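Local coordinates for uncharacterized HDOD domain protein (Geobacter sulfurreducens, PDB 3HC1) that is of unknown function but binds two iron(III) ions in an all-helical HD-type fold, consistent with a metal-dependent phosphohydrolase, at residues 18-23 with 194-199; 25-30 with 156-161; 31-36 with 100-105; 46-51 with 84-89. All coordinates share one frame; numbering follows the deposited sequence.

Contact 1. Residues 18-23 with 194-199; sequences EFMSGV and CEVGFA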
loop_
_atom_site.group_PDB
_atom_site.type_symbol
_atom_site.label_atom_id
_atom_site.label_comp_id
_atom_site.label_asym_id
_atom_site.label_seq_id
_atom_site.Cartn_x
_atom_site.Cartn_y
_atom_site.Cartn_z
ATOM N N GLU A 18 2.353 -21.106 -9.660
ATOM C CA GLU A 18 1.395 -21.932 -10.443
ATOM C C GLU A 18 0.018 -21.283 -10.538
ATOM O O GLU A 18 -0.650 -21.332 -11.587
ATOM C CB GLU A 18 1.232 -23.317 -9.814
ATOM C CG GLU A 18 2.546 -24.084 -9.584
ATOM C CD GLU A 18 3.166 -24.670 -10.868
ATOM O OE1 GLU A 18 2.593 -24.485 -11.971
ATOM O OE2 GLU A 18 4.234 -25.320 -10.756
ATOM N N PHE A 19 -0.415 -20.652 -9.453
ATOM C CA PHE A 19 -1.684 -19.898 -9.456
ATOM C C PHE A 19 -1.664 -18.774 -10.532
ATOM O O PHE A 19 -2.692 -18.445 -11.109
ATOM C CB PHE A 19 -1.905 -19.268 -8.059
ATOM C CG PHE A 19 -3.334 -18.907 -7.741
ATOM C CD1 PHE A 19 -4.256 -19.894 -7.381
ATOM C CD2 PHE A 19 -3.739 -17.591 -7.705
ATOM C CE1 PHE A 19 -5.579 -19.572 -7.023
ATOM C CE2 PHE A 19 -5.059 -17.262 -7.350
ATOM C CZ PHE A 19 -5.973 -18.266 -7.011
HETATM N N MSE A 20 -0.514 -18.154 -10.764
HETATM C CA MSE A 20 -0.461 -17.126 -11.820
HETATM C C MSE A 20 -0.332 -17.716 -13.271
HETATM O O MSE A 20 -0.899 -17.175 -14.215
HETATM C CB MSE A 20 0.661 -16.180 -11.535
HETATM C CG MSE A 20 0.329 -15.276 -10.429
HETATM SE SE MSE A 20 1.941 -14.436 -9.848
HETATM C CE MSE A 20 2.571 -13.628 -11.237
ATOM N N SER A 21 0.425 -18.798 -13.419
ATOM C CA SER A 21 0.486 -19.627 -14.672
ATOM C C SER A 21 -0.804 -19.783 -15.446
ATOM O O SER A 21 -0.812 -19.716 -16.670
ATOM C CB SER A 21 0.910 -21.063 -14.347
ATOM O OG SER A 21 2.209 -21.136 -13.783
ATOM N N GLY A 22 -1.892 -20.045 -14.741
ATOM C CA GLY A 22 -3.162 -20.314 -15.383
ATOM C C GLY A 22 -3.854 -19.071 -15.884
ATOM O O GLY A 22 -4.898 -19.167 -16.539
ATOM N N VAL A 23 -3.316 -17.900 -15.566
ATOM C CA VAL A 23 -3.851 -16.650 -16.099
ATOM C C VAL A 23 -3.066 -16.393 -17.381
ATOM O O VAL A 23 -1.831 -16.417 -17.389
ATOM C CB VAL A 23 -3.688 -15.461 -15.107
ATOM C CG1 VAL A 23 -4.161 -14.129 -15.720
ATOM C CG2 VAL A 23 -4.402 -15.768 -13.819
ATOM N N CYS A 194 -0.105 -12.648 -0.175
ATOM C CA CYS A 194 1.291 -12.333 0.175
ATOM C C CYS A 194 2.245 -12.950 -0.821
ATOM O O CYS A 194 3.058 -12.274 -1.422
ATOM C CB CYS A 194 1.645 -12.797 1.560
ATOM S SG CYS A 194 0.680 -12.010 2.873
ATOM N N GLU A 195 2.115 -14.237 -1.058
ATOM C CA GLU A 195 2.986 -14.923 -2.004
ATOM C C GLU A 195 2.713 -14.623 -3.462
ATOM O O GLU A 195 3.647 -14.441 -4.266
ATOM C CB GLU A 195 2.870 -16.426 -1.743
ATOM C CG GLU A 195 3.387 -16.781 -0.375
ATOM C CD GLU A 195 2.320 -16.762 0.713
ATOM O OE1 GLU A 195 1.177 -16.327 0.502
ATOM O OE2 GLU A 195 2.661 -17.196 1.791
ATOM N N VAL A 196 1.421 -14.559 -3.815
ATOM C CA VAL A 196 1.044 -14.137 -5.133
ATOM C C VAL A 196 1.526 -12.731 -5.392
ATOM O O VAL A 196 2.026 -12.473 -6.474
ATOM C CB VAL A 196 -0.509 -14.226 -5.362
ATOM C CG1 VAL A 196 -0.980 -13.676 -6.743
ATOM C CG2 VAL A 196 -0.912 -15.701 -5.269
ATOM N N GLY A 197 1.351 -11.822 -4.427
ATOM C CA GLY A 197 1.772 -10.411 -4.633
ATOM C C GLY A 197 3.280 -10.336 -4.800
ATOM O O GLY A 197 3.814 -9.519 -5.584
ATOM N N PHE A 198 3.965 -11.165 -4.041
ATOM C CA PHE A 198 5.471 -11.233 -4.145
ATOM C C PHE A 198 5.887 -11.679 -5.553
ATOM O O PHE A 198 6.705 -11.019 -6.215
ATOM C CB PHE A 198 5.999 -12.186 -3.073
ATOM C CG PHE A 198 7.473 -12.371 -3.090
ATOM C CD1 PHE A 198 8.303 -11.512 -2.339
ATOM C CD2 PHE A 198 8.039 -13.403 -3.840
ATOM C CE1 PHE A 198 9.673 -11.739 -2.308
ATOM C CE2 PHE A 198 9.429 -13.602 -3.866
ATOM C CZ PHE A 198 10.230 -12.750 -3.104
ATOM N N ALA A 199 5.278 -12.772 -6.017
ATOM C CA ALA A 199 5.563 -13.334 -7.347
ATOM C C ALA A 199 5.283 -12.288 -8.413
ATOM O O ALA A 199 5.998 -12.191 -9.376
ATOM C CB ALA A 199 4.682 -14.554 -7.628
#
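In the all-helical HDOD fold, helix 193-203, which starts at the iron ligand His-193, is packed by helix 9-21 where Phe-19 and Met-20 lean on Val-196 and Ala-199. The two methyls of Val-196 are shared between the two neighbours. CG2 meets Phe-19 CD2 at 4.2 Å, obliquely to the ring, while CG1 lies 4.2 Å from CG of Met-20, which is present as selenomethionine. Beyond CG the Met-20 chain runs on extended (chi2 166°), which brings SE to Ala-199 on the next turn of the partner helix, and the bend at chi3 (58°) then lays CE near the carbonyl group of Ala-199. The side-chain contacts are apolar and join the segments by van der Waals contact. Phe-158 of helix 154-162 touches both Met-20 and Val-196, so three helices converge here, and the ring of Phe-19 also forms a cation-pi interaction with Arg-163. The side chain of Val-196 is about 5 Å from that of His-193 and about 11 Å from a bound iron, consistent with a place behind the first shell. At the end of the Met-20 chain, CE is 4.1 Å from Ala-199 C, and SE rests 3.5 Å from Ala-199 CB.

Contact 2. Residues 25-30 with 156-161; sequences ELPTVP and EVFINF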
loop_
_atom_site.group_PDB
_atom_site.type_symbol
_atom_site.label_atom_id
_atom_site.label_comp_id
_atom_site.label_asym_id
_atom_site.label_seq_id
_atom_site.Cartn_x
_atom_site.Cartn_y
_atom_site.Cartn_z
ATOM N N GLU A 25 -3.429 -13.417 -19.669
ATOM C CA GLU A 25 -2.897 -12.037 -19.638
ATOM C C GLU A 25 -2.826 -11.418 -18.220
ATOM O O GLU A 25 -3.841 -11.035 -17.647
ATOM C CB GLU A 25 -3.693 -11.122 -20.571
ATOM C CG GLU A 25 -3.489 -11.383 -22.061
ATOM C CD GLU A 25 -2.034 -11.506 -22.474
ATOM O OE1 GLU A 25 -1.262 -10.532 -22.314
ATOM O OE2 GLU A 25 -1.676 -12.582 -22.965
ATOM N N LEU A 26 -1.606 -11.230 -17.723
ATOM C CA LEU A 26 -1.357 -10.820 -16.350
ATOM C C LEU A 26 -1.409 -9.319 -16.276
ATOM O O LEU A 26 -0.962 -8.669 -17.211
ATOM C CB LEU A 26 0.050 -11.227 -15.950
ATOM C CG LEU A 26 0.323 -12.709 -15.828
ATOM C CD1 LEU A 26 1.825 -12.878 -15.588
ATOM C CD2 LEU A 26 -0.452 -13.242 -14.686
ATOM N N PRO A 27 -1.837 -8.762 -15.124
ATOM C CA PRO A 27 -1.807 -7.310 -15.063
ATOM C C PRO A 27 -0.398 -6.726 -15.191
ATOM O O PRO A 27 0.615 -7.363 -14.811
ATOM C CB PRO A 27 -2.404 -7.002 -13.689
ATOM C CG PRO A 27 -2.103 -8.197 -12.866
ATOM C CD PRO A 27 -2.129 -9.365 -13.817
ATOM N N THR A 28 -0.353 -5.501 -15.687
ATOM C CA THR A 28 0.883 -4.748 -15.843
ATOM C C THR A 28 0.782 -3.440 -15.054
ATOM O O THR A 28 -0.321 -2.994 -14.738
ATOM C CB THR A 28 1.143 -4.429 -17.325
ATOM O OG1 THR A 28 2.414 -3.792 -17.455
ATOM C CG2 THR A 28 0.051 -3.524 -17.895
ATOM N N VAL A 29 1.930 -2.842 -14.745
ATOM C CA VAL A 29 1.982 -1.476 -14.223
ATOM C C VAL A 29 2.751 -0.601 -15.234
ATOM O O VAL A 29 3.743 -1.063 -15.827
ATOM C CB VAL A 29 2.653 -1.430 -12.815
ATOM C CG1 VAL A 29 1.715 -2.028 -11.762
ATOM C CG2 VAL A 29 3.976 -2.176 -12.806
ATOM N N PRO A 30 2.312 0.666 -15.438
ATOM C CA PRO A 30 3.016 1.649 -16.301
ATOM C C PRO A 30 4.514 1.733 -16.082
ATOM O O PRO A 30 4.998 1.543 -14.945
ATOM C CB PRO A 30 2.387 2.979 -15.878
ATOM C CG PRO A 30 1.006 2.617 -15.487
ATOM C CD PRO A 30 1.036 1.214 -14.945
ATOM N N GLU A 156 -4.105 -9.313 -3.831
ATOM C CA GLU A 156 -5.585 -9.404 -3.730
ATOM C C GLU A 156 -6.203 -8.775 -4.948
ATOM O O GLU A 156 -7.238 -9.232 -5.417
ATOM C CB GLU A 156 -6.169 -8.684 -2.501
ATOM C CG GLU A 156 -5.809 -9.203 -1.177
ATOM C CD GLU A 156 -6.524 -10.502 -0.818
ATOM O OE1 GLU A 156 -6.460 -11.438 -1.618
ATOM O OE2 GLU A 156 -7.130 -10.567 0.268
ATOM N N VAL A 157 -5.564 -7.736 -5.482
ATOM C CA VAL A 157 -6.002 -7.140 -6.706
ATOM C C VAL A 157 -5.908 -8.164 -7.807
ATOM O O VAL A 157 -6.837 -8.354 -8.574
ATOM C CB VAL A 157 -5.204 -5.858 -7.093
ATOM C CG1 VAL A 157 -5.603 -5.398 -8.499
ATOM C CG2 VAL A 157 -5.514 -4.766 -6.091
ATOM N N PHE A 158 -4.793 -8.872 -7.855
ATOM C CA PHE A 158 -4.636 -9.915 -8.846
ATOM C C PHE A 158 -5.662 -11.014 -8.732
ATOM O O PHE A 158 -6.247 -11.403 -9.729
ATOM C CB PHE A 158 -3.242 -10.544 -8.745
ATOM C CG PHE A 158 -3.065 -11.696 -9.662
ATOM C CD1 PHE A 158 -2.751 -11.473 -10.984
ATOM C CD2 PHE A 158 -3.280 -12.997 -9.226
ATOM C CE1 PHE A 158 -2.606 -12.537 -11.845
ATOM C CE2 PHE A 158 -3.136 -14.044 -10.096
ATOM C CZ PHE A 158 -2.810 -13.807 -11.397
ATOM N N ILE A 159 -5.842 -11.574 -7.530
ATOM C CA ILE A 159 -6.747 -12.687 -7.373
ATOM C C ILE A 159 -8.192 -12.227 -7.698
ATOM O O ILE A 159 -8.951 -12.981 -8.331
ATOM C CB ILE A 159 -6.686 -13.279 -5.966
ATOM C CG1 ILE A 159 -5.270 -13.803 -5.664
ATOM C CG2 ILE A 159 -7.714 -14.381 -5.741
ATOM C CD1 ILE A 159 -5.131 -14.235 -4.236
ATOM N N ASN A 160 -8.541 -11.022 -7.220
ATOM C CA ASN A 160 -9.904 -10.448 -7.369
ATOM C C ASN A 160 -10.260 -10.271 -8.847
ATOM O O ASN A 160 -11.346 -10.643 -9.276
ATOM C CB ASN A 160 -10.037 -9.113 -6.613
ATOM C CG ASN A 160 -11.482 -8.571 -6.621
ATOM O OD1 ASN A 160 -12.464 -9.321 -6.429
ATOM N ND2 ASN A 160 -11.610 -7.287 -6.840
ATOM N N PHE A 161 -9.326 -9.741 -9.623
ATOM C CA PHE A 161 -9.598 -9.376 -11.020
ATOM C C PHE A 161 -9.297 -10.540 -11.975
ATOM O O PHE A 161 -9.907 -10.643 -13.043
ATOM C CB PHE A 161 -8.785 -8.165 -11.469
ATOM C CG PHE A 161 -9.269 -6.828 -10.962
ATOM C CD1 PHE A 161 -10.569 -6.640 -10.448
ATOM C CD2 PHE A 161 -8.419 -5.723 -11.070
ATOM C CE1 PHE A 161 -10.986 -5.417 -10.044
ATOM C CE2 PHE A 161 -8.847 -4.465 -10.660
ATOM C CZ PHE A 161 -10.136 -4.320 -10.148
#
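Leu-26 and Pro-27, in the connection between helices 9-21 and 31-39, close on the ring of Phe-158 in helix 154-162, the helix that follows the HD pair of iron ligands His-152 and Asp-153. At the start of the segment, Glu-156 and Val-157 turn to other parts of the HDOD fold: both touch Leu-119 of helix 116-136, and Glu-156 also touches His-193, a ligand of the second iron. Phe-158 comes next and is the one residue of 156-161 that meets the connection. Its CG stands opposite the backbone N (chi1 175°), which swings the ring out from the helix toward the passing chain. The proline comes to the ring's rim, crossing it at about a right angle: Pro-27 CD is 3.6 Å from Phe-158 CD1, and Pro-27 CG lies in the ring plane at 3.8 Å from the same atom. Leu-26 reaches the ring obliquely with one methyl, CD2 lying 3.6 Å from Phe-158 CE1 and 4.1 Å from CZ. An alanine in place of Phe-158 removes the whole ring and would probably leave Leu-26 and Pro-27 without their apolar partner on this helix, opening a gap between connection and helix. On the connection, Pro-27 O is bonded to Trp-204 NE1, a second hold on the same residue. Farther along, Asn-160 donates its backbone N to Glu-156 O at 2.9 Å, while its side-chain OD1 accepts from Leu-114 N.

Contact 3. Residues 31-36 with 100-105; sequences DIVLRI and TCAIVD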
loop_
_atom_site.group_PDB
_atom_site.type_symbol
_atom_site.label_atom_id
_atom_site.label_comp_id
_atom_site.label_asym_id
_atom_site.label_seq_id
_atom_site.Cartn_x
_atom_site.Cartn_y
_atom_site.Cartn_z
ATOM N N ASP A 31 5.260 2.049 -17.137
ATOM C CA ASP A 31 6.702 2.276 -16.980
ATOM C C ASP A 31 7.001 3.364 -15.959
ATOM O O ASP A 31 8.049 3.316 -15.274
ATOM C CB ASP A 31 7.381 2.608 -18.316
ATOM C CG ASP A 31 7.388 1.428 -19.246
ATOM O OD1 ASP A 31 6.317 1.129 -19.835
ATOM O OD2 ASP A 31 8.444 0.770 -19.351
ATOM N N ILE A 32 6.100 4.339 -15.850
ATOM C CA ILE A 32 6.339 5.465 -14.922
ATOM C C ILE A 32 6.355 4.993 -13.450
ATOM O O ILE A 32 7.107 5.518 -12.610
ATOM C CB ILE A 32 5.362 6.667 -15.166
ATOM C CG1 ILE A 32 5.914 7.949 -14.498
ATOM C CG2 ILE A 32 3.963 6.343 -14.742
ATOM C CD1 ILE A 32 5.332 9.254 -15.036
ATOM N N VAL A 33 5.529 3.993 -13.163
ATOM C CA VAL A 33 5.440 3.380 -11.834
ATOM C C VAL A 33 6.741 2.636 -11.532
ATOM O O VAL A 33 7.375 2.894 -10.508
ATOM C CB VAL A 33 4.132 2.515 -11.714
ATOM C CG1 VAL A 33 4.144 1.624 -10.493
ATOM C CG2 VAL A 33 2.935 3.391 -11.644
ATOM N N LEU A 34 7.209 1.799 -12.458
ATOM C CA LEU A 34 8.525 1.142 -12.308
ATOM C C LEU A 34 9.677 2.164 -12.282
ATOM O O LEU A 34 10.612 2.041 -11.470
ATOM C CB LEU A 34 8.749 0.037 -13.402
ATOM C CG LEU A 34 10.064 -0.817 -13.384
ATOM C CD1 LEU A 34 10.045 -1.941 -12.328
ATOM C CD2 LEU A 34 10.416 -1.436 -14.765
ATOM N N ARG A 35 9.609 3.198 -13.114
ATOM C CA ARG A 35 10.680 4.220 -13.140
ATOM C C ARG A 35 10.761 4.928 -11.789
ATOM O O ARG A 35 11.831 4.998 -11.168
ATOM C CB ARG A 35 10.464 5.237 -14.280
ATOM C CG ARG A 35 11.578 6.309 -14.405
ATOM N N ILE A 36 9.608 5.408 -11.316
ATOM C CA ILE A 36 9.519 6.098 -10.015
ATOM C C ILE A 36 9.936 5.174 -8.875
ATOM O O ILE A 36 10.782 5.536 -8.075
ATOM C CB ILE A 36 8.106 6.712 -9.751
ATOM C CG1 ILE A 36 7.913 7.963 -10.620
ATOM C CG2 ILE A 36 7.970 7.152 -8.285
ATOM C CD1 ILE A 36 6.506 8.483 -10.616
ATOM N N THR A 100 0.752 7.571 -7.458
ATOM C CA THR A 100 -0.634 7.332 -7.028
ATOM C C THR A 100 -1.611 7.432 -8.190
ATOM O O THR A 100 -2.508 6.602 -8.339
ATOM C CB THR A 100 -0.994 8.335 -5.886
ATOM O OG1 THR A 100 -0.078 8.108 -4.799
ATOM C CG2 THR A 100 -2.424 8.175 -5.399
ATOM N N CYS A 101 -1.433 8.467 -9.015
ATOM C CA CYS A 101 -2.360 8.720 -10.104
ATOM C C CYS A 101 -2.197 7.771 -11.232
ATOM O O CYS A 101 -3.142 7.575 -11.954
ATOM C CB CYS A 101 -2.247 10.154 -10.617
ATOM S SG CYS A 101 -2.773 11.293 -9.335
ATOM N N ALA A 102 -1.026 7.150 -11.343
ATOM C CA ALA A 102 -0.780 6.133 -12.374
ATOM C C ALA A 102 -1.179 4.749 -11.872
ATOM O O ALA A 102 -1.731 3.977 -12.619
ATOM C CB ALA A 102 0.708 6.116 -12.826
ATOM N N ILE A 103 -0.891 4.438 -10.616
ATOM C CA ILE A 103 -1.169 3.102 -10.100
ATOM C C ILE A 103 -2.717 2.869 -9.994
ATOM O O ILE A 103 -3.173 1.735 -9.955
ATOM C CB ILE A 103 -0.435 2.860 -8.791
ATOM C CG1 ILE A 103 -0.284 1.349 -8.496
ATOM C CG2 ILE A 103 -1.079 3.579 -7.629
ATOM C CD1 ILE A 103 0.826 0.719 -9.268
ATOM N N VAL A 104 -3.506 3.937 -9.942
ATOM C CA VAL A 104 -4.952 3.778 -9.770
ATOM C C VAL A 104 -5.569 2.962 -10.937
ATOM O O VAL A 104 -6.522 2.230 -10.729
ATOM C CB VAL A 104 -5.684 5.077 -9.497
ATOM C CG1 VAL A 104 -5.620 6.024 -10.720
ATOM C CG2 VAL A 104 -7.148 4.781 -9.057
ATOM N N ASP A 105 -4.988 3.028 -12.133
ATOM C CA ASP A 105 -5.481 2.204 -13.251
ATOM C C ASP A 105 -5.412 0.704 -12.980
ATOM O O ASP A 105 -6.275 -0.035 -13.404
ATOM C CB ASP A 105 -4.730 2.520 -14.558
ATOM C CG ASP A 105 -5.024 3.903 -15.063
ATOM O OD1 ASP A 105 -6.157 4.377 -14.875
ATOM O OD2 ASP A 105 -4.107 4.533 -15.627
#
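Val-33 fits against Ala-102 and Ile-103 where helix 31-39 crosses helix 82-108, the axes of the short segments approaching to 9.4 Å at 132° between their N-to-C directions. Its two methyls part company. CG1, anti to the backbone N with chi1 at 167°, meets Ile-103 CD1 at 3.7 Å, whereas CG2 sits beside the backbone N and rests 3.7 Å from Ala-102 CB. Ile-103 reaches across by a bent chain: chi2 of 79° folds CD1 away from the extended course and brings it to the valine, whose side chain it meets at about a right angle. Ile-32 contributes its branch methyl rather than its long arm. CG2, in the crowded position between backbone N and carbonyl carbon, lies 3.8 Å from Ala-102 CB, so this small methyl is clasped by Ile-32 and Val-33 together. Other helices pack on helix 82-108 nearby: Cys-101 lies against Val-64 of helix 58-69, and Ile-103 also touches Trp-120 of helix 116-136. The short alanine side chain permits the 6.8 Å approach of Val-33 CA to Ala-102 CA. Such apolar packing of crossing helices belongs to the all-helical HDOD fold, here with the side chain of Ile-103 about 11 Å from those of the iron ligands His-152 and Asp-153.

Contact 4. Residues 46-51 with 84-89; sequences AIDEVA and DAVIYL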
loop_
_atom_site.group_PDB
_atom_site.type_symbol
_atom_site.label_atom_id
_atom_site.label_comp_id
_atom_site.label_asym_id
_atom_site.label_seq_id
_atom_site.Cartn_x
_atom_site.Cartn_y
_atom_site.Cartn_z
ATOM N N ALA A 46 16.264 15.954 -11.357
ATOM C CA ALA A 46 15.694 17.229 -11.772
ATOM C C ALA A 46 14.174 17.127 -11.813
ATOM O O ALA A 46 13.620 16.260 -12.491
ATOM C CB ALA A 46 16.234 17.633 -13.142
ATOM N N ILE A 47 13.506 18.027 -11.091
ATOM C CA ILE A 47 12.049 17.980 -10.956
ATOM C C ILE A 47 11.368 18.089 -12.326
ATOM O O ILE A 47 10.406 17.363 -12.618
ATOM C CB ILE A 47 11.524 19.027 -9.895
ATOM C CG1 ILE A 47 10.085 18.708 -9.457
ATOM C CG2 ILE A 47 11.659 20.471 -10.393
ATOM C CD1 ILE A 47 9.655 19.468 -8.212
ATOM N N ASP A 48 11.912 18.954 -13.184
ATOM C CA ASP A 48 11.356 19.176 -14.511
ATOM C C ASP A 48 11.451 17.959 -15.391
ATOM O O ASP A 48 10.628 17.796 -16.279
ATOM C CB ASP A 48 12.024 20.375 -15.181
ATOM C CG ASP A 48 11.716 21.658 -14.464
ATOM O OD1 ASP A 48 10.527 21.870 -14.131
ATOM O OD2 ASP A 48 12.656 22.433 -14.209
ATOM N N GLU A 49 12.424 17.090 -15.137
ATOM C CA GLU A 49 12.478 15.806 -15.850
ATOM C C GLU A 49 11.298 14.960 -15.468
ATOM O O GLU A 49 10.646 14.382 -16.342
ATOM C CB GLU A 49 13.769 15.060 -15.568
ATOM C CG GLU A 49 14.966 15.778 -16.155
ATOM C CD GLU A 49 16.267 15.224 -15.665
ATOM O OE1 GLU A 49 16.256 14.114 -15.072
ATOM O OE2 GLU A 49 17.295 15.906 -15.874
ATOM N N VAL A 50 11.006 14.914 -14.169
ATOM C CA VAL A 50 9.835 14.171 -13.667
ATOM C C VAL A 50 8.530 14.776 -14.249
ATOM O O VAL A 50 7.677 14.058 -14.814
ATOM C CB VAL A 50 9.800 14.164 -12.120
ATOM C CG1 VAL A 50 8.619 13.362 -11.601
ATOM C CG2 VAL A 50 11.113 13.624 -11.566
ATOM N N ALA A 51 8.410 16.101 -14.116
ATOM C CA ALA A 51 7.299 16.875 -14.662
ATOM C C ALA A 51 7.105 16.596 -16.143
ATOM O O ALA A 51 5.976 16.435 -16.624
ATOM C CB ALA A 51 7.556 18.384 -14.459
ATOM N N ASP A 84 2.195 24.684 -11.012
ATOM C CA ASP A 84 1.899 24.923 -9.600
ATOM C C ASP A 84 2.289 23.708 -8.743
ATOM O O ASP A 84 2.877 23.859 -7.669
ATOM C CB ASP A 84 0.392 25.185 -9.361
ATOM C CG ASP A 84 -0.110 26.521 -9.929
ATOM O OD1 ASP A 84 0.686 27.483 -10.081
ATOM O OD2 ASP A 84 -1.340 26.603 -10.183
ATOM N N ALA A 85 1.911 22.512 -9.197
ATOM C CA ALA A 85 2.177 21.294 -8.452
ATOM C C ALA A 85 3.701 21.149 -8.284
ATOM O O ALA A 85 4.188 20.988 -7.183
ATOM C CB ALA A 85 1.549 20.088 -9.149
ATOM N N VAL A 86 4.452 21.309 -9.361
ATOM C CA VAL A 86 5.923 21.212 -9.292
ATOM C C VAL A 86 6.547 22.164 -8.243
ATOM O O VAL A 86 7.363 21.756 -7.391
ATOM C CB VAL A 86 6.531 21.456 -10.674
ATOM C CG1 VAL A 86 8.052 21.799 -10.589
ATOM C CG2 VAL A 86 6.238 20.245 -11.575
ATOM N N ILE A 87 6.114 23.418 -8.302
ATOM C CA ILE A 87 6.651 24.477 -7.463
ATOM C C ILE A 87 6.271 24.194 -6.035
ATOM O O ILE A 87 7.112 24.334 -5.154
ATOM C CB ILE A 87 6.118 25.878 -7.872
ATOM C CG1 ILE A 87 6.628 26.285 -9.259
ATOM C CG2 ILE A 87 6.547 26.946 -6.880
ATOM C CD1 ILE A 87 5.909 27.506 -9.820
ATOM N N TYR A 88 5.026 23.768 -5.813
ATOM C CA TYR A 88 4.491 23.664 -4.464
ATOM C C TYR A 88 4.721 22.328 -3.789
ATOM O O TYR A 88 4.971 22.306 -2.595
ATOM C CB TYR A 88 3.012 24.111 -4.413
ATOM C CG TYR A 88 2.906 25.646 -4.450
ATOM C CD1 TYR A 88 3.225 26.360 -5.613
ATOM C CD2 TYR A 88 2.575 26.385 -3.292
ATOM C CE1 TYR A 88 3.160 27.749 -5.641
ATOM C CE2 TYR A 88 2.507 27.781 -3.315
ATOM C CZ TYR A 88 2.798 28.457 -4.496
ATOM O OH TYR A 88 2.774 29.847 -4.565
ATOM N N LEU A 89 4.688 21.223 -4.521
ATOM C CA LEU A 89 4.883 19.900 -3.903
ATOM C C LEU A 89 6.352 19.563 -3.675
ATOM O O LEU A 89 6.697 18.925 -2.689
ATOM C CB LEU A 89 4.250 18.794 -4.752
ATOM C CG LEU A 89 2.775 18.410 -4.548
ATOM C CD1 LEU A 89 1.824 19.589 -4.570
ATOM C CD2 LEU A 89 2.355 17.384 -5.620
#
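Val-86 meets Ile-47 with one methyl and Ala-51 with the other, and these three residues account for nearly all the surface buried between residues 46-51 and 84-89, on helices 47-54 and 82-108 of the HDOD fold. The segment axes come within 10.7 Å, at 141° between their N-to-C directions. Ile-47 and Ala-51, one turn apart on their helix, form the two sides of the seat for the valine. Towards Ile-47, Val-86 presents CG1, which touches the end and the branch alike: CD1 is 3.7 Å away and CG2 3.8 Å. The isoleucine chain is extended (chi2 166°) and runs alongside the valine, the two side chains pointing opposite ways, so that its CD1 continues to the partner backbone and lies 3.3 Å from Val-86 O. The other methyl, Val-86 CG2, packs on Ala-51 CB at 3.7 Å. Leu-94, farther along helix 82-108, touches both Ile-47 and Val-86. Exchanging Ile-47 for an alanine takes away everything beyond CB, and would probably leave Val-86 CG1 without the isoleucine's share of its apolar cover and a gap between the two helices. Asp-48 is exposed and only skirts the contact, OD1 standing 4.3 Å from Val-86 CG1. With aliphatic groups doing all the close packing, the pairing rests on hydrophobic burial and shape, and no charge pair or hydrogen bond links the two segments.

Contacts 1 and 2 merge around Phe-158: its CD2 lies 3.5 Å from Val-196 CG1 and its CZ 3.6 Å from Met-20 CG, so the ring joins helices 9-21, 154-162 and 193-203 to the chain that follows the first of them. That chain then leads on to contact 3, where Val-29 CG1 packs 3.8 Å from Ile-103 CD1. Helix 82-108 serves both contacts 3 and 4, whose centres are 16 Å apart. Contacts 1 and 2 lie near the metals, with the side chains of Val-196 and Phe-158 about 11 and 12 Å from an iron, while contact 4, its centre 36 Å from that of contact 1, lies away from the metal site.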